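Local structure of flavin prenyltransferase UbiX (Methanocaldococcus jannaschii, 6M8V) at residues A[125-128]-A[129-133]; A[152-155]-A[156-160]. The protein probably transfers a dimethylallyl group from dimethylallyl monophosphate to N5 and C6 of FMN, making the prenylated flavin cofactor of UbiD-type decarboxylases. All coordinates share one frame; numbering follows the deposited sequence.

Contact 1: residues A[125-128]-A[129-133]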
# COMPACT_ATOMS: atom_id res chain seq x y z
N ASN A 125 -6.07 -17.30 11.20
CA ASN A 125 -5.99 -15.90 11.56
C ASN A 125 -5.44 -15.10 10.38
O ASN A 125 -5.14 -15.66 9.32
CB ASN A 125 -5.16 -15.69 12.84
CG ASN A 125 -3.70 -16.10 12.69
OD1 ASN A 125 -3.08 -15.95 11.63
ND2 ASN A 125 -3.13 -16.61 13.78
N SER A 126 -5.30 -13.79 10.56
CA SER A 126 -4.87 -12.92 9.46
C SER A 126 -3.43 -13.16 9.06
O SER A 126 -3.06 -12.86 7.92
CB SER A 126 -5.05 -11.46 9.85
OG SER A 126 -6.41 -11.10 9.75
N ILE A 127 -2.60 -13.68 9.97
CA ILE A 127 -1.22 -13.99 9.62
C ILE A 127 -1.17 -15.17 8.66
O ILE A 127 -0.47 -15.13 7.64
CB ILE A 127 -0.40 -14.24 10.90
CG1 ILE A 127 -0.47 -12.99 11.80
CG2 ILE A 127 1.04 -14.57 10.55
CD1 ILE A 127 0.26 -13.12 13.11
N HIS A 128 -1.91 -16.23 8.98
CA HIS A 128 -2.01 -17.36 8.05
C HIS A 128 -2.51 -16.90 6.70
O HIS A 128 -1.94 -17.24 5.65
CB HIS A 128 -2.96 -18.43 8.62
CG HIS A 128 -2.69 -18.80 10.04
ND1 HIS A 128 -3.70 -19.13 10.93
CD2 HIS A 128 -1.53 -18.91 10.73
CE1 HIS A 128 -3.17 -19.41 12.10
NE2 HIS A 128 -1.86 -19.28 12.02
N LEU A 129 -3.59 -16.11 6.69
CA LEU A 129 -4.21 -15.73 5.42
C LEU A 129 -3.28 -14.86 4.59
O LEU A 129 -3.19 -15.03 3.37
CB LEU A 129 -5.54 -15.02 5.69
CG LEU A 129 -6.62 -15.97 6.22
CD1 LEU A 129 -7.79 -15.22 6.86
CD2 LEU A 129 -7.12 -16.87 5.09
N GLU A 130 -2.55 -13.94 5.22
CA GLU A 130 -1.62 -13.11 4.46
C GLU A 130 -0.43 -13.92 3.96
O GLU A 130 0.09 -13.67 2.86
CB GLU A 130 -1.15 -11.94 5.31
CG GLU A 130 -0.56 -10.79 4.49
CD GLU A 130 0.94 -10.93 4.28
OE1 GLU A 130 1.63 -11.41 5.20
OE2 GLU A 130 1.43 -10.56 3.19
N ASN A 131 0.04 -14.89 4.74
CA ASN A 131 1.13 -15.74 4.27
C ASN A 131 0.68 -16.57 3.07
O ASN A 131 1.42 -16.73 2.10
CB ASN A 131 1.64 -16.64 5.41
CG ASN A 131 2.46 -15.87 6.43
OD1 ASN A 131 2.98 -14.80 6.14
ND2 ASN A 131 2.59 -16.42 7.64
N MET A 132 -0.55 -17.08 3.11
CA MET A 132 -1.09 -17.82 1.97
C MET A 132 -1.29 -16.92 0.76
O MET A 132 -0.97 -17.30 -0.37
CB MET A 132 -2.40 -18.50 2.35
CG MET A 132 -2.22 -19.68 3.31
SD MET A 132 -3.77 -20.57 3.58
CE MET A 132 -4.35 -19.78 5.08
N LEU A 133 -1.84 -15.72 0.98
CA LEU A 133 -2.07 -14.79 -0.13
C LEU A 133 -0.77 -14.44 -0.84
O LEU A 133 -0.69 -14.48 -2.07
CB LEU A 133 -2.76 -13.53 0.39
CG LEU A 133 -2.99 -12.40 -0.61
CD1 LEU A 133 -3.84 -12.88 -1.79
CD2 LEU A 133 -3.62 -11.17 0.08
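Met132 reaches back over the first turn of helix 126-137 to His128, its CG and CE both lying against the His128 carbonyl oxygen that accepts from Met132 N. Bent at its last torsion (chi3 -95°), the chain brings CE to 4.0 Å from His128 CB. A long, pliable methionine suits this place, since its flexible chain can bend to touch both His128 and, in the loop before the helix, Phe124. On the neighbouring flank of the helix, Ile127 and Asn131 lie side by side and point the same way, with Ile127 CG2 3.8 Å from Asn131 ND2. That amide is turned to the second subunit, where ND2 donates to the carbonyl of Asn94, while Ile127 packs on Ile92 of the same neighbour. Leu129 folds over the start of the helix, with its CG 3.4 Å from Asn125 O. That oxygen also accepts the backbone bond from Leu129 N (3.1 Å).

Asn125 is the N-cap. With chi1 at 63° its amide turns back over the helix end, and OD1 accepts from His128 N at 2.9 Å, with His128 N almost in line with the side-chain C=O, and more weakly from Ile127 N. The same OD1 stands 3.2 Å above the centre of one face of the His128 imidazole. Asparagine thus meets two demands, because its oxygen serves the amides while ND2 donates to Asp106 OD1 of the second subunit; His128 NE2 is hydrogen-bonded to OD2 of that aspartate.

Two residues one turn apart are therefore clasped by a single carboxylate of another chain. This grip would fix the rotation of both the amide and the ring, and it ties the cap of this helix directly to the subunit interface.

Contact 2: residues A[152-155]-A[156-160]; sequences KPKN and VNDII
An irregular loop, 152-155, with Lys154 in a turn conformation and Asn155 extended, runs into helix 156-171, and the Asn155 carbonyl receives only weak bonds from the amides of Asp158 and Ile159. Asn155 is the N-cap, and its side chain gives Asp158 N a shorter bond than the backbone carbonyl does. OD1 accepts from Asp158 N at 2.8 Å, with the donor lying close to the line of the side-chain C=O. A chi1 of 42° tucks CG in over the backbone and swings the short amide over the first turn. Asn157 CB comes 3.3 Å from the same oxygen. The Asn155 and Asp158 side chains cross at about a right angle, their flat groups turned 38° from one another.

The CB corner of the Pro153 ring meets the helix, CB lying 3.6 Å from Asp158 CB and 3.7 Å from Ile159 CG1. Proline suits the preceding loop, having no amide hydrogen to satisfy and a compact apolar surface for a branched partner. Ile159 also packs on Ile159 of the third subunit, so this helix start lies at a chain interface. Asp158 reaches back to the loop: its OD2 accepts from Lys154 N at 2.8 Å, using the anti lone pair.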
# COMPACT_ATOMS: atom_id res chain seq x y z
N LYS A 152 -20.45 -37.78 -2.22
CA LYS A 152 -21.11 -38.55 -1.18
C LYS A 152 -20.16 -39.57 -0.57
O LYS A 152 -20.28 -40.77 -0.85
CB LYS A 152 -22.35 -39.25 -1.73
CG LYS A 152 -23.39 -38.29 -2.30
CD LYS A 152 -24.69 -39.01 -2.59
CE LYS A 152 -25.79 -38.03 -2.97
NZ LYS A 152 -26.01 -37.94 -4.44
N PRO A 153 -19.20 -39.14 0.24
CA PRO A 153 -18.27 -40.10 0.85
C PRO A 153 -18.99 -41.03 1.80
O PRO A 153 -19.88 -40.62 2.56
CB PRO A 153 -17.27 -39.20 1.59
CG PRO A 153 -18.04 -37.94 1.86
CD PRO A 153 -18.95 -37.76 0.68
N LYS A 154 -18.62 -42.31 1.75
CA LYS A 154 -19.19 -43.32 2.62
C LYS A 154 -18.34 -43.59 3.85
O LYS A 154 -18.81 -44.24 4.79
CB LYS A 154 -19.41 -44.62 1.85
CG LYS A 154 -20.46 -44.52 0.76
CD LYS A 154 -21.67 -43.73 1.24
CE LYS A 154 -22.87 -43.92 0.33
NZ LYS A 154 -24.05 -43.16 0.84
N ASN A 155 -17.10 -43.10 3.87
CA ASN A 155 -16.18 -43.39 4.97
C ASN A 155 -15.07 -42.35 4.93
O ASN A 155 -14.97 -41.55 4.00
CB ASN A 155 -15.61 -44.80 4.86
CG ASN A 155 -15.23 -45.16 3.43
OD1 ASN A 155 -14.40 -44.49 2.82
ND2 ASN A 155 -15.85 -46.20 2.90
N VAL A 156 -14.23 -42.40 5.96
CA VAL A 156 -13.07 -41.52 6.03
C VAL A 156 -12.21 -41.68 4.78
O VAL A 156 -11.71 -40.69 4.22
CB VAL A 156 -12.26 -41.81 7.31
CG1 VAL A 156 -10.94 -41.05 7.30
CG2 VAL A 156 -13.08 -41.45 8.54
N ASN A 157 -12.05 -42.92 4.31
CA ASN A 157 -11.18 -43.19 3.17
C ASN A 157 -11.64 -42.44 1.92
O ASN A 157 -10.81 -41.96 1.14
CB ASN A 157 -11.15 -44.69 2.90
CG ASN A 157 -9.74 -45.22 2.71
OD1 ASN A 157 -8.99 -44.73 1.87
ND2 ASN A 157 -9.37 -46.22 3.51
N ASP A 158 -12.96 -42.33 1.70
CA ASP A 158 -13.46 -41.58 0.56
C ASP A 158 -13.12 -40.10 0.66
O ASP A 158 -12.90 -39.43 -0.35
CB ASP A 158 -14.98 -41.73 0.45
CG ASP A 158 -15.40 -43.11 -0.03
OD1 ASP A 158 -14.60 -43.79 -0.70
OD2 ASP A 158 -16.55 -43.49 0.27
N ILE A 159 -13.08 -39.56 1.88
CA ILE A 159 -12.70 -38.17 2.07
C ILE A 159 -11.22 -37.99 1.75
O ILE A 159 -10.84 -37.04 1.05
CB ILE A 159 -13.05 -37.72 3.49
CG1 ILE A 159 -14.57 -37.73 3.68
CG2 ILE A 159 -12.45 -36.36 3.79
CD1 ILE A 159 -15.03 -37.19 5.00
N ILE A 160 -10.37 -38.90 2.23
CA ILE A 160 -8.94 -38.80 1.98
C ILE A 160 -8.64 -38.93 0.50
O ILE A 160 -7.75 -38.24 -0.04
CB ILE A 160 -8.17 -39.86 2.80
CG1 ILE A 160 -8.62 -39.84 4.26
CG2 ILE A 160 -6.67 -39.63 2.70
CD1 ILE A 160 -8.46 -38.50 4.93

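How the contacts relate
Contacts 1 and 2 are the N-terminal starts of two helices of one flavoprotein fold, each opened by an asparagine cap, and contact 1 closes before contact 2 begins along the chain. Their centres are 29 Å apart and their nearest atoms about 18 Å, so they do not touch. Both pack on the third subunit of the dodecamer. Contact 1 is the nearer to flavin: the side chain of His128 is about 6 Å from a bound FMN and about 3 Å from that of Met86, in the FMN pocket. In contact 2 the Pro153 side chain is about 12 Å from an FMN and about 8 Å from that of Tyr150, a predicted dimethylallyl phosphate site.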